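Local coordinates for cupin 2 conserved barrel domain protein (Leptotrichia buccalis, PDB 3RNS) that is of unknown function but folds into two cupin-type beta barrels in one chain, the bicupin arrangement, at residues L56-Y61 against E86-H91; I39-L44 against K102-G107; N67-I72 against E96-L101; M158-G163 against H209-E214. All blocks are in the same frame, centred on the assembly; numbering follows the deposited sequence. Where two conformers were deposited one is given.

Contact 1: residues L56-Y61 against E86-H91; sequences LGNRYY and EITANH
The phenol ring of Y60 lies beside the methylene chain of E86, the two side chains pointing the same way from a non-hydrogen-bonded antiparallel pair. CE1 of Y60 stands 3.5 Å from CG of E86, and the carboxylate plane is turned 59° from the ring. E86 can offer this apolar flank because its chain is extended, with CG anti to the backbone N (chi1 165°), while its carboxylate end is exposed. The Y60 side chain also touches V148, K150, L153 and M155 of the second half of the chain, a largely apolar setting that suits a large aromatic group. An alanine here would probably leave the E86 methylenes without their neighbour and open a gap toward those residues. Next along, R59 and I87 form a hydrogen-bonded pair between strands 59-65 and 83-87 of the N-terminal cupin barrel: R59 N donates to I87 O at 2.9 Å, and I87 N to R59 O at 2.7 Å. I87 turns to the other face, where its CD1 meets CE2 of Y61 at 3.9 Å amid I70, I72 and Y93. Beyond the strand ends a side chain takes over from the backbone. OD1 of N58 accepts the amide of A89 at 3.0 Å, the donor tilted 29° from the carbonyl plane, and the small A89 packs its CB on the backbone of L56 and G57.

Contact 2: residues I39-L44 against K102-G107; sequences ISLFSL and KLIEIG. With ACT (acetate ion), chain B.
The F42 ring and the carboxylate of E105 meet obliquely, their planes 43° apart, with OE2 of E105 3.6 Å from CE1 of F42. The methyl of an acetate ion, probably from the crystallisation liquor, also approaches the ring obliquely, 4.1 Å from CZ of F42. Both side chains stand on one face of an antiparallel pair, strands 37-44 and 101-108, in the cupin barrel of the N-terminal half. E105 is buried, yet its oxygens have partners: OE1 is hydrogen-bonded to the hydroxyl of Y38 and OE2 to that of Y61. These bonds would hold the carboxylate in place and probably ease the cost of burying its charge. On the same face the hydroxyl OG of S40 donates a hydrogen bond to OXT of the acetate at 3.0 Å.

Two hydrogen-bonded pairs, S40 with E105 and F42 with L103, tie the backbones together, the S40 N to E105 O bond being 2.8 Å long. The other face is largely aliphatic, as befits its contact with I223 and V225 of strand 218-225. There the branched I39 and I104 lie side by side, CG2 to CG2 at 3.5 Å, and CD2 of L41 rests 3.7 Å from CG1 of I104. Farther along this face K102, extended beyond CG, carries NZ to the carbonyl of I19 and OD1 of N16, and its CE passes 3.6 Å from OG of S43, a hydroxyl hydrogen-bonded to that of S21.

Contact 3: residues N67-I72 against E96-L101; sequences NGEIFI and EARDNL
N67 is gripped twice by the carboxylate of D99: its backbone N donates to OD1 at 2.7 Å, through the syn lone pair of that oxygen, and its ND2 donates to OD2 at 2.8 Å. D99 reaches both donors with CG between its own backbone N and carbonyl carbon (chi1 54°), and its short side chain suits a turn that folds back on the strand. An alanine here would probably leave N and ND2 of N67 without these acceptors, the amide then held only through OD1, by S80, among the bonds described. The carbonyl of N67 takes the amide of R98. At G68 a side chain would collide with E96 O and CD2 of L101, and glycine lets the strands come together. E69 pairs with E96 by two backbone bonds, including E96 N to E69 O at 2.8 Å. OE2 of E69 forms a salt bridge with NZ of K76, while its OE1 meets NE of R98 at the guanidinium edge in a weak, 3.3 Å bond within a salt bridge. R98 also nears E96, implausibly closely, so that detail is doubtful; the arginine probably offsets part of the negative charge of E69 and E96, and its NH1 also pairs with D47. At F71, CE2 lies 3.5 Å from CD of E96, the planes 58° apart. Strand 67-72 sits between 93-97 and 76-80 in a four-stranded antiparallel sheet, from which I70 reaches L85 and I87 of strand 83-87.

Contact 4: residues M158-G163 against H209-E214; sequences MSFWKG and HAVEAE
F160 packs its ring tip against V211, CZ lying 3.6 Å from CG1 of the valine as the two side chains cross obliquely. Strands 153-160 and 209-212 belong to different sheets of the C-terminal cupin barrel, so the F160–V211 pair links the two sheets near one end of the barrel. The branched V211 presents CG1 between its backbone N and carbonyl carbon (chi1 62°). Nearer the backbone, CB of F160 meets CB of A213 at 3.8 Å, and that same methyl also lies 3.4 Å from the carbonyl O of W161. A small residue suits A213, since it fits close under the turning chain. A213 is the centre of an inverse gamma turn, and its carbonyl O faces residues 162-163: G163 N donates to it at 2.7 Å, almost straight at 176° and in the carbonyl plane. G163 has positive phi (94°), where a side chain would press on the preceding carbonyl, so glycine suits the bend.

Around this shell, F218 stacks on the F160 ring and also touches V211 and A213, while L166 packs on F160 and V211. Next to F218 in sequence, N217 holds the turn from outside, its OD1 accepting the backbone N-H of K162.

In the fold
Contacts 1, 2 and 3 share the N-terminal barrel, and contact 4 lies in the C-terminal one on the opposite side of the chain's centre, about 31 Å, 26 Å and 33 Å from them, centre to centre. Contacts 1 and 2 belong to one sheet, because strands 59-65 and 101-108 are neighbours; Y60 O and I106 N, 2.8 Å apart, probably share a hydrogen bond. Contact 3 belongs to the facing sheet and meets contact 1 through I70 and I72 against I87. It joins contact 2 where L44 N approaches L101 O at 2.8 Å. Along the chain, contact 2 encloses contact 3. The acetate sits on the F42 and E105 face of contact 2 and marks no established active site.

Contact 1: residues L56-Y61 against E86-H91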
loop_
_atom_site.group_PDB
_atom_site.type_symbol
_atom_site.label_atom_id
_atom_site.label_comp_id
_atom_site.label_asym_id
_atom_site.label_seq_id
_atom_site.Cartn_x
_atom_site.Cartn_y
_atom_site.Cartn_z
ATOM N N LEU A 56 -8.557 -13.893 -11.979
ATOM C CA LEU A 56 -9.724 -14.455 -11.262
ATOM C C LEU A 56 -10.217 -13.535 -10.115
ATOM O O LEU A 56 -11.381 -13.628 -9.700
ATOM C CB LEU A 56 -9.441 -15.875 -10.723
ATOM C CG LEU A 56 -10.130 -17.082 -11.396
ATOM C CD1 LEU A 56 -9.430 -18.401 -11.003
ATOM C CD2 LEU A 56 -11.655 -17.152 -11.084
ATOM N N GLY A 57 -9.331 -12.678 -9.599
ATOM C CA GLY A 57 -9.711 -11.666 -8.605
ATOM C C GLY A 57 -9.221 -10.269 -8.946
ATOM O O GLY A 57 -8.416 -10.082 -9.881
ATOM N N ASN A 58 -9.686 -9.288 -8.164
ATOM C CA ASN A 58 -9.336 -7.891 -8.369
ATOM C C ASN A 58 -7.869 -7.616 -8.034
ATOM O O ASN A 58 -7.256 -8.328 -7.220
ATOM C CB ASN A 58 -10.241 -6.979 -7.537
ATOM C CG ASN A 58 -11.732 -7.246 -7.777
ATOM O OD1 ASN A 58 -12.223 -7.107 -8.892
ATOM N ND2 ASN A 58 -12.443 -7.646 -6.726
ATOM N N ARG A 59 -7.327 -6.591 -8.674
ATOM C CA ARG A 59 -5.983 -6.124 -8.395
ATOM C C ARG A 59 -6.034 -4.625 -8.126
ATOM O O ARG A 59 -6.802 -3.887 -8.779
ATOM C CB ARG A 59 -5.077 -6.366 -9.585
ATOM C CG ARG A 59 -4.930 -7.821 -10.014
ATOM C CD ARG A 59 -3.914 -8.547 -9.158
ATOM N NE ARG A 59 -3.755 -9.964 -9.511
ATOM C CZ ARG A 59 -4.535 -10.955 -9.063
ATOM N NH1 ARG A 59 -5.589 -10.708 -8.290
ATOM N NH2 ARG A 59 -4.275 -12.208 -9.407
ATOM N N TYR A 60 -5.234 -4.196 -7.163
ATOM C CA TYR A 60 -5.106 -2.814 -6.778
ATOM C C TYR A 60 -3.611 -2.494 -6.767
ATOM O O TYR A 60 -2.794 -3.332 -6.381
ATOM C CB TYR A 60 -5.674 -2.584 -5.370
ATOM C CG TYR A 60 -7.066 -3.117 -5.214
ATOM C CD1 TYR A 60 -8.151 -2.323 -5.464
ATOM C CD2 TYR A 60 -7.283 -4.425 -4.824
ATOM C CE1 TYR A 60 -9.465 -2.836 -5.378
ATOM C CE2 TYR A 60 -8.574 -4.945 -4.720
ATOM C CZ TYR A 60 -9.658 -4.143 -5.007
ATOM O OH TYR A 60 -10.940 -4.648 -4.879
ATOM N N TYR A 61 -3.278 -1.276 -7.169
ATOM C CA TYR A 61 -1.925 -0.802 -7.282
ATOM C C TYR A 61 -1.801 0.508 -6.587
ATOM O O TYR A 61 -2.667 1.394 -6.792
ATOM C CB TYR A 61 -1.570 -0.599 -8.755
ATOM C CG TYR A 61 -1.436 -1.917 -9.477
ATOM C CD1 TYR A 61 -0.286 -2.666 -9.349
ATOM C CD2 TYR A 61 -2.488 -2.442 -10.232
ATOM C CE1 TYR A 61 -0.134 -3.878 -9.968
ATOM C CE2 TYR A 61 -2.351 -3.667 -10.864
ATOM C CZ TYR A 61 -1.164 -4.370 -10.721
ATOM O OH TYR A 61 -0.992 -5.594 -11.282
ATOM N N GLU A 86 -7.553 0.637 -9.122
ATOM C CA GLU A 86 -8.198 -0.661 -9.044
ATOM C C GLU A 86 -8.415 -1.199 -10.446
ATOM O O GLU A 86 -8.841 -0.470 -11.339
ATOM C CB GLU A 86 -9.575 -0.592 -8.378
ATOM C CG GLU A 86 -10.398 -1.874 -8.641
ATOM C CD GLU A 86 -11.773 -1.966 -7.937
ATOM O OE1 GLU A 86 -12.112 -1.130 -7.085
ATOM O OE2 GLU A 86 -12.516 -2.931 -8.247
ATOM N N ILE A 87 -8.132 -2.492 -10.615
ATOM C CA ILE A 87 -8.398 -3.229 -11.858
ATOM C C ILE A 87 -9.285 -4.408 -11.489
ATOM O O ILE A 87 -8.880 -5.309 -10.757
ATOM C CB ILE A 87 -7.076 -3.700 -12.521
ATOM C CG1 ILE A 87 -6.147 -2.488 -12.717
ATOM C CG2 ILE A 87 -7.353 -4.405 -13.827
ATOM C CD1 ILE A 87 -4.965 -2.691 -13.582
ATOM N N THR A 88 -10.530 -4.374 -11.955
ATOM C CA THR A 88 -11.493 -5.428 -11.617
ATOM C C THR A 88 -11.151 -6.780 -12.317
ATOM O O THR A 88 -10.461 -6.817 -13.331
ATOM C CB THR A 88 -12.968 -4.955 -11.893
ATOM O OG1 THR A 88 -13.093 -4.493 -13.242
ATOM C CG2 THR A 88 -13.343 -3.800 -10.962
ATOM N N ALA A 89 -11.629 -7.875 -11.726
ATOM C CA ALA A 89 -11.479 -9.232 -12.259
ATOM C C ALA A 89 -11.950 -9.361 -13.719
ATOM O O ALA A 89 -12.802 -8.602 -14.180
ATOM C CB ALA A 89 -12.257 -10.230 -11.372
ATOM N N ASN A 90 -11.351 -10.329 -14.420
ATOM C CA ASN A 90 -11.718 -10.687 -15.798
ATOM C C ASN A 90 -11.248 -9.652 -16.843
ATOM O O ASN A 90 -11.825 -9.533 -17.942
ATOM C CB ASN A 90 -13.233 -10.976 -15.901
ATOM C CG ASN A 90 -13.709 -11.994 -14.861
ATOM O OD1 ASN A 90 -13.106 -13.064 -14.708
ATOM N ND2 ASN A 90 -14.780 -11.658 -14.138
ATOM N N HIS A 91 -10.174 -8.927 -16.517
ATOM C CA HIS A 91 -9.602 -7.947 -17.446
ATOM C C HIS A 91 -8.143 -8.220 -17.753
ATOM O O HIS A 91 -7.308 -8.353 -16.835
ATOM C CB HIS A 91 -9.767 -6.530 -16.906
ATOM C CG HIS A 91 -11.178 -6.030 -16.968
ATOM N ND1 HIS A 91 -12.007 -6.002 -15.865
ATOM C CD2 HIS A 91 -11.913 -5.562 -18.005
ATOM C CE1 HIS A 91 -13.191 -5.533 -16.222
ATOM N NE2 HIS A 91 -13.160 -5.259 -17.516
#

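Contact 2: residues I39-L44 against K102-G107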
loop_
_atom_site.group_PDB
_atom_site.type_symbol
_atom_site.label_atom_id
_atom_site.label_comp_id
_atom_site.label_asym_id
_atom_site.label_seq_id
_atom_site.Cartn_x
_atom_site.Cartn_y
_atom_site.Cartn_z
ATOM N N ILE A 39 0.098 -9.279 -0.917
ATOM C CA ILE A 39 0.659 -7.988 -1.222
ATOM C C ILE A 39 2.049 -8.258 -1.800
ATOM O O ILE A 39 2.821 -8.999 -1.173
ATOM C CB ILE A 39 0.875 -7.089 0.021
ATOM C CG1 ILE A 39 -0.423 -6.807 0.802
ATOM C CG2 ILE A 39 1.439 -5.745 -0.410
ATOM C CD1 ILE A 39 -0.200 -5.920 2.127
ATOM N N SER A 40 2.333 -7.678 -2.968
ATOM C CA SER A 40 3.636 -7.778 -3.598
ATOM C C SER A 40 4.128 -6.404 -3.963
ATOM O O SER A 40 3.306 -5.491 -4.117
ATOM C CB SER A 40 3.557 -8.649 -4.862
ATOM O OG SER A 40 3.414 -9.986 -4.467
ATOM N N LEU A 41 5.454 -6.278 -4.098
ATOM C CA LEU A 41 6.111 -5.119 -4.660
ATOM C C LEU A 41 6.742 -5.416 -6.033
ATOM O O LEU A 41 7.250 -6.515 -6.285
ATOM C CB LEU A 41 7.197 -4.619 -3.704
ATOM C CG LEU A 41 6.844 -4.367 -2.252
ATOM C CD1 LEU A 41 8.120 -3.975 -1.645
ATOM C CD2 LEU A 41 5.786 -3.197 -2.122
ATOM N N PHE A 42 6.672 -4.422 -6.918
ATOM C CA PHE A 42 7.283 -4.436 -8.238
ATOM C C PHE A 42 8.145 -3.226 -8.464
ATOM O O PHE A 42 7.764 -2.109 -8.058
ATOM C CB PHE A 42 6.195 -4.426 -9.310
ATOM C CG PHE A 42 5.498 -5.745 -9.477
ATOM C CD1 PHE A 42 4.468 -6.108 -8.647
ATOM C CD2 PHE A 42 5.911 -6.631 -10.448
ATOM C CE1 PHE A 42 3.848 -7.334 -8.805
ATOM C CE2 PHE A 42 5.277 -7.867 -10.624
ATOM C CZ PHE A 42 4.247 -8.201 -9.799
ATOM N N SER A 43 9.305 -3.420 -9.094
ATOM C CA SER A 43 10.077 -2.309 -9.670
ATOM C C SER A 43 10.353 -2.619 -11.120
ATOM O O SER A 43 10.926 -3.670 -11.433
ATOM C CB SER A 43 11.389 -2.113 -8.905
ATOM O OG SER A 43 12.188 -1.096 -9.469
ATOM N N LEU A 44 9.884 -1.749 -12.014
ATOM C CA LEU A 44 10.044 -1.915 -13.443
ATOM C C LEU A 44 11.011 -0.876 -13.976
ATOM O O LEU A 44 10.830 0.306 -13.736
ATOM C CB LEU A 44 8.714 -1.690 -14.164
ATOM C CG LEU A 44 7.612 -2.717 -14.097
ATOM C CD1 LEU A 44 7.071 -2.793 -12.673
ATOM C CD2 LEU A 44 6.498 -2.326 -15.107
ATOM N N LYS A 102 7.588 1.979 -9.621
ATOM C CA LYS A 102 7.517 1.054 -8.509
ATOM C C LYS A 102 6.092 1.003 -7.996
ATOM O O LYS A 102 5.414 2.040 -7.855
ATOM C CB LYS A 102 8.492 1.444 -7.395
ATOM C CG LYS A 102 9.972 1.400 -7.871
ATOM C CD LYS A 102 10.914 1.680 -6.757
ATOM C CE LYS A 102 12.377 1.725 -7.246
ATOM N NZ LYS A 102 13.250 2.011 -6.067
ATOM N N LEU A 103 5.633 -0.195 -7.681
ATOM C CA LEU A 103 4.214 -0.410 -7.386
ATOM C C LEU A 103 4.082 -1.351 -6.237
ATOM O O LEU A 103 4.856 -2.346 -6.145
ATOM C CB LEU A 103 3.547 -1.039 -8.592
ATOM C CG LEU A 103 3.473 -0.296 -9.930
ATOM C CD1 LEU A 103 2.949 -1.217 -10.985
ATOM C CD2 LEU A 103 2.620 0.982 -9.816
ATOM N N ILE A 104 3.115 -1.086 -5.354
ATOM C CA ILE A 104 2.595 -2.100 -4.463
ATOM C C ILE A 104 1.400 -2.727 -5.189
ATOM O O ILE A 104 0.510 -2.007 -5.638
ATOM C CB ILE A 104 2.076 -1.527 -3.099
ATOM C CG1 ILE A 104 3.118 -0.652 -2.407
ATOM C CG2 ILE A 104 1.636 -2.692 -2.199
ATOM C CD1 ILE A 104 2.661 -0.049 -1.067
ATOM N N GLU A 105 1.360 -4.058 -5.299
ATOM C CA GLU A 105 0.271 -4.763 -5.918
ATOM C C GLU A 105 -0.458 -5.546 -4.819
ATOM O O GLU A 105 0.148 -6.333 -4.129
ATOM C CB GLU A 105 0.766 -5.752 -7.002
ATOM C CG GLU A 105 -0.363 -6.563 -7.659
ATOM C CD GLU A 105 0.144 -7.626 -8.647
ATOM O OE1 GLU A 105 0.234 -8.810 -8.260
ATOM O OE2 GLU A 105 0.441 -7.287 -9.818
ATOM N N ILE A 106 -1.757 -5.348 -4.702
ATOM C CA ILE A 106 -2.576 -6.018 -3.706
ATOM C C ILE A 106 -3.557 -6.821 -4.527
ATOM O O ILE A 106 -4.204 -6.274 -5.396
ATOM C CB ILE A 106 -3.327 -5.034 -2.782
ATOM C CG1 ILE A 106 -2.376 -4.027 -2.139
ATOM C CG2 ILE A 106 -4.032 -5.768 -1.675
ATOM C CD1 ILE A 106 -2.205 -2.727 -2.917
ATOM N N GLY A 107 -3.608 -8.115 -4.302
ATOM C CA GLY A 107 -4.489 -8.951 -5.036
ATOM C C GLY A 107 -5.356 -9.843 -4.199
ATOM O O GLY A 107 -4.947 -10.246 -3.119
HETATM C C ACT B . 4.107 -11.920 -7.360
HETATM O O ACT B . 4.543 -12.749 -8.218
HETATM O OXT ACT B . 4.877 -11.681 -6.409
HETATM C CH3 ACT B . 2.764 -11.269 -7.491
#

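Contact 3: residues N67-I72 against E96-L101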
loop_
_atom_site.group_PDB
_atom_site.type_symbol
_atom_site.label_atom_id
_atom_site.label_comp_id
_atom_site.label_asym_id
_atom_site.label_seq_id
_atom_site.Cartn_x
_atom_site.Cartn_y
_atom_site.Cartn_z
ATOM N N ASN A 67 6.580 6.851 -13.065
ATOM C CA ASN A 67 5.455 7.140 -13.935
ATOM C C ASN A 67 5.268 5.987 -14.846
ATOM O O ASN A 67 6.245 5.488 -15.326
ATOM C CB ASN A 67 5.786 8.336 -14.865
ATOM C CG ASN A 67 5.847 9.629 -14.127
ATOM O OD1 ASN A 67 4.811 10.198 -13.765
ATOM N ND2 ASN A 67 7.061 10.098 -13.865
ATOM N N GLY A 68 4.031 5.652 -15.169
ATOM C CA GLY A 68 3.764 4.677 -16.197
ATOM C C GLY A 68 2.391 4.760 -16.808
ATOM O O GLY A 68 1.650 5.704 -16.555
ATOM N N GLU A 69 2.072 3.756 -17.622
ATOM C CA GLU A 69 0.825 3.690 -18.369
ATOM C C GLU A 69 0.217 2.289 -18.212
ATOM O O GLU A 69 0.940 1.286 -18.282
ATOM C CB GLU A 69 1.090 4.017 -19.835
ATOM C CG GLU A 69 1.810 5.362 -20.003
ATOM C CD GLU A 69 1.861 5.885 -21.455
ATOM O OE1 GLU A 69 2.232 5.130 -22.381
ATOM O OE2 GLU A 69 1.545 7.085 -21.663
ATOM N N ILE A 70 -1.090 2.234 -17.966
ATOM C CA ILE A 70 -1.788 0.972 -17.830
ATOM C C ILE A 70 -2.747 0.897 -18.985
ATOM O O ILE A 70 -3.448 1.859 -19.247
ATOM C CB ILE A 70 -2.594 0.862 -16.524
ATOM C CG1 ILE A 70 -1.914 1.603 -15.355
ATOM C CG2 ILE A 70 -2.787 -0.609 -16.147
ATOM C CD1 ILE A 70 -0.840 0.807 -14.630
ATOM N N PHE A 71 -2.755 -0.212 -19.705
ATOM C CA PHE A 71 -3.698 -0.385 -20.784
ATOM C C PHE A 71 -4.580 -1.517 -20.366
ATOM O O PHE A 71 -4.112 -2.638 -20.256
ATOM C CB PHE A 71 -3.000 -0.719 -22.087
ATOM C CG PHE A 71 -1.941 0.274 -22.482
ATOM C CD1 PHE A 71 -2.223 1.302 -23.376
ATOM C CD2 PHE A 71 -0.645 0.169 -21.963
ATOM C CE1 PHE A 71 -1.229 2.208 -23.747
ATOM C CE2 PHE A 71 0.349 1.066 -22.315
ATOM C CZ PHE A 71 0.061 2.093 -23.210
ATOM N N ILE A 72 -5.840 -1.207 -20.077
ATOM C CA ILE A 72 -6.818 -2.202 -19.641
ATOM C C ILE A 72 -7.735 -2.422 -20.814
ATOM O O ILE A 72 -8.320 -1.454 -21.323
ATOM C CB ILE A 72 -7.672 -1.718 -18.432
ATOM C CG1 ILE A 72 -6.844 -0.851 -17.478
ATOM C CG2 ILE A 72 -8.284 -2.909 -17.704
ATOM C CD1 ILE A 72 -7.437 -0.691 -16.083
ATOM N N GLU A 96 3.174 -0.455 -18.353
ATOM C CA GLU A 96 4.426 -0.011 -18.953
ATOM C C GLU A 96 5.062 1.068 -18.097
ATOM O O GLU A 96 4.423 2.022 -17.664
ATOM C CB GLU A 96 4.211 0.523 -20.377
ATOM C CG GLU A 96 3.661 -0.493 -21.349
ATOM C CD GLU A 96 3.610 0.005 -22.838
ATOM O OE1 GLU A 96 3.234 -0.791 -23.730
ATOM O OE2 GLU A 96 3.943 1.179 -23.105
ATOM N N ALA A 97 6.340 0.909 -17.849
ATOM C CA ALA A 97 7.111 1.908 -17.128
ATOM C C ALA A 97 7.684 2.967 -18.097
ATOM O O ALA A 97 8.409 2.620 -19.017
ATOM C CB ALA A 97 8.255 1.206 -16.365
ATOM N N ARG A 98 7.399 4.251 -17.846
ATOM C CA ARG A 98 7.963 5.367 -18.616
ATOM C C ARG A 98 9.301 5.810 -18.049
ATOM O O ARG A 98 10.087 6.421 -18.724
ATOM C CB ARG A 98 6.997 6.558 -18.613
ATOM C CG ARG A 98 5.717 6.242 -19.353
ATOM C CD ARG A 98 5.928 6.237 -20.876
ATOM N NE ARG A 98 5.371 5.018 -21.463
ATOM C CZ ARG A 98 6.061 3.973 -21.882
ATOM N NH1 ARG A 98 7.384 3.953 -21.852
ATOM N NH2 ARG A 98 5.404 2.935 -22.359
ATOM N N ASP A 99 9.527 5.495 -16.786
ATOM C CA ASP A 99 10.794 5.684 -16.089
ATOM C C ASP A 99 10.856 4.513 -15.059
ATOM O O ASP A 99 10.262 3.449 -15.311
ATOM C CB ASP A 99 10.793 7.053 -15.417
ATOM C CG ASP A 99 9.590 7.250 -14.530
ATOM O OD1 ASP A 99 9.030 6.220 -14.040
ATOM O OD2 ASP A 99 9.201 8.429 -14.326
ATOM N N ASN A 100 11.531 4.666 -13.922
ATOM C CA ASN A 100 11.577 3.548 -12.948
ATOM C C ASN A 100 10.297 3.516 -12.100
ATOM O O ASN A 100 10.162 4.256 -11.154
ATOM C CB ASN A 100 12.804 3.682 -12.073
ATOM C CG ASN A 100 12.999 2.478 -11.103
ATOM O OD1 ASN A 100 13.792 2.611 -10.179
ATOM N ND2 ASN A 100 12.310 1.320 -11.317
ATOM N N LEU A 101 9.355 2.673 -12.501
ATOM C CA LEU A 101 8.032 2.601 -11.916
ATOM C C LEU A 101 8.034 1.574 -10.806
ATOM O O LEU A 101 8.467 0.447 -11.009
ATOM C CB LEU A 101 7.035 2.201 -12.981
ATOM C CG LEU A 101 5.609 2.107 -12.491
ATOM C CD1 LEU A 101 5.081 3.499 -11.992
ATOM C CD2 LEU A 101 4.777 1.504 -13.603
#

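Contact 4: residues M158-G163 against H209-E214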
loop_
_atom_site.group_PDB
_atom_site.type_symbol
_atom_site.label_atom_id
_atom_site.label_comp_id
_atom_site.label_asym_id
_atom_site.label_seq_id
_atom_site.Cartn_x
_atom_site.Cartn_y
_atom_site.Cartn_z
HETATM N N MSE A 158 -6.506 7.115 5.980
HETATM C CA MSE A 158 -6.830 7.903 7.179
HETATM C C MSE A 158 -5.946 9.107 7.312
HETATM O O MSE A 158 -4.774 9.036 6.970
HETATM C CB MSE A 158 -6.680 7.058 8.451
HETATM C CG MSE A 158 -7.242 5.617 8.306
HETATM SE SE MSE A 158 -7.058 4.571 9.986
HETATM C CE MSE A 158 -8.221 5.548 11.099
ATOM N N SER A 159 -6.517 10.214 7.774
ATOM C CA SER A 159 -5.745 11.398 8.187
ATOM C C SER A 159 -5.878 11.578 9.695
ATOM O O SER A 159 -6.980 11.344 10.272
ATOM C CB SER A 159 -6.206 12.664 7.453
ATOM O OG SER A 159 -7.531 13.042 7.843
ATOM N N PHE A 160 -4.768 11.942 10.338
ATOM C CA PHE A 160 -4.719 12.117 11.790
ATOM C C PHE A 160 -4.202 13.552 12.008
ATOM O O PHE A 160 -3.131 13.926 11.483
ATOM C CB PHE A 160 -3.697 11.182 12.463
ATOM C CG PHE A 160 -4.103 9.750 12.570
ATOM C CD1 PHE A 160 -4.152 8.932 11.444
ATOM C CD2 PHE A 160 -4.354 9.171 13.831
ATOM C CE1 PHE A 160 -4.495 7.563 11.567
ATOM C CE2 PHE A 160 -4.690 7.817 13.932
ATOM C CZ PHE A 160 -4.788 7.040 12.807
ATOM N N TRP A 161 -4.953 14.352 12.751
ATOM C CA TRP A 161 -4.427 15.615 13.221
ATOM C C TRP A 161 -3.479 15.327 14.383
ATOM O O TRP A 161 -3.718 14.432 15.194
ATOM C CB TRP A 161 -5.564 16.537 13.669
ATOM C CG TRP A 161 -5.118 17.922 13.856
ATOM C CD1 TRP A 161 -4.722 18.503 15.042
ATOM C CD2 TRP A 161 -5.015 18.938 12.850
ATOM N NE1 TRP A 161 -4.403 19.811 14.825
ATOM C CE2 TRP A 161 -4.538 20.099 13.486
ATOM C CE3 TRP A 161 -5.298 18.980 11.474
ATOM C CZ2 TRP A 161 -4.336 21.311 12.793
ATOM C CZ3 TRP A 161 -5.047 20.165 10.770
ATOM C CH2 TRP A 161 -4.596 21.327 11.443
ATOM N N LYS A 162 -2.421 16.112 14.481
ATOM C CA LYS A 162 -1.465 16.004 15.588
ATOM C C LYS A 162 -2.164 15.899 16.932
ATOM O O LYS A 162 -3.098 16.653 17.216
ATOM C CB LYS A 162 -0.572 17.236 15.573
ATOM C CG LYS A 162 0.384 17.271 16.717
ATOM C CD LYS A 162 1.170 18.514 16.721
ATOM C CE LYS A 162 2.154 18.486 17.869
ATOM N NZ LYS A 162 2.846 19.797 17.864
ATOM N N GLY A 163 -1.746 14.949 17.757
ATOM C CA GLY A 163 -2.391 14.715 19.044
ATOM C C GLY A 163 -3.457 13.665 19.028
ATOM O O GLY A 163 -3.887 13.243 20.078
ATOM N N HIS A 209 -1.799 -3.327 18.647
ATOM C CA HIS A 209 -1.055 -2.180 18.094
ATOM C C HIS A 209 -1.848 -0.886 18.350
ATOM O O HIS A 209 -3.057 -0.908 18.675
ATOM C CB HIS A 209 -0.736 -2.367 16.587
ATOM C CG HIS A 209 -1.948 -2.619 15.745
ATOM N ND1 HIS A 209 -2.220 -3.844 15.175
ATOM C CD2 HIS A 209 -2.981 -1.811 15.404
ATOM C CE1 HIS A 209 -3.357 -3.774 14.503
ATOM N NE2 HIS A 209 -3.841 -2.553 14.630
ATOM N N ALA A 210 -1.162 0.232 18.189
ATOM C CA ALA A 210 -1.745 1.559 18.369
ATOM C C ALA A 210 -0.945 2.536 17.513
ATOM O O ALA A 210 0.136 2.236 17.019
ATOM C CB ALA A 210 -1.699 1.967 19.862
ATOM N N VAL A 211 -1.495 3.721 17.356
ATOM C CA VAL A 211 -0.882 4.780 16.564
ATOM C C VAL A 211 -1.243 6.134 17.127
ATOM O O VAL A 211 -2.312 6.321 17.721
ATOM C CB VAL A 211 -1.279 4.700 15.068
ATOM C CG1 VAL A 211 -2.718 4.869 14.855
ATOM C CG2 VAL A 211 -0.545 5.716 14.259
ATOM N N GLU A 212 -0.346 7.079 16.936
ATOM C CA GLU A 212 -0.507 8.395 17.455
ATOM C C GLU A 212 0.150 9.378 16.502
ATOM O O GLU A 212 1.272 9.118 16.003
ATOM C CB GLU A 212 0.158 8.367 18.825
ATOM C CG GLU A 212 0.353 9.631 19.496
ATOM C CD GLU A 212 1.117 9.480 20.858
ATOM O OE1 GLU A 212 1.618 8.366 21.212
ATOM O OE2 GLU A 212 1.213 10.518 21.560
ATOM N N ALA A 213 -0.520 10.497 16.246
ATOM C CA ALA A 213 0.104 11.628 15.551
ATOM C C ALA A 213 0.882 12.430 16.593
ATOM O O ALA A 213 0.409 13.412 17.148
ATOM C CB ALA A 213 -0.983 12.506 14.831
ATOM N N GLU A 214 2.089 11.997 16.884
ATOM C CA GLU A 214 2.813 12.508 18.039
ATOM C C GLU A 214 3.404 13.910 17.812
ATOM O O GLU A 214 3.187 14.772 18.596
ATOM C CB GLU A 214 3.948 11.540 18.387
ATOM C CG GLU A 214 4.756 11.950 19.625
ATOM C CD GLU A 214 6.116 11.213 19.726
ATOM O OE1 GLU A 214 6.821 11.017 18.683
ATOM O OE2 GLU A 214 6.469 10.835 20.863
#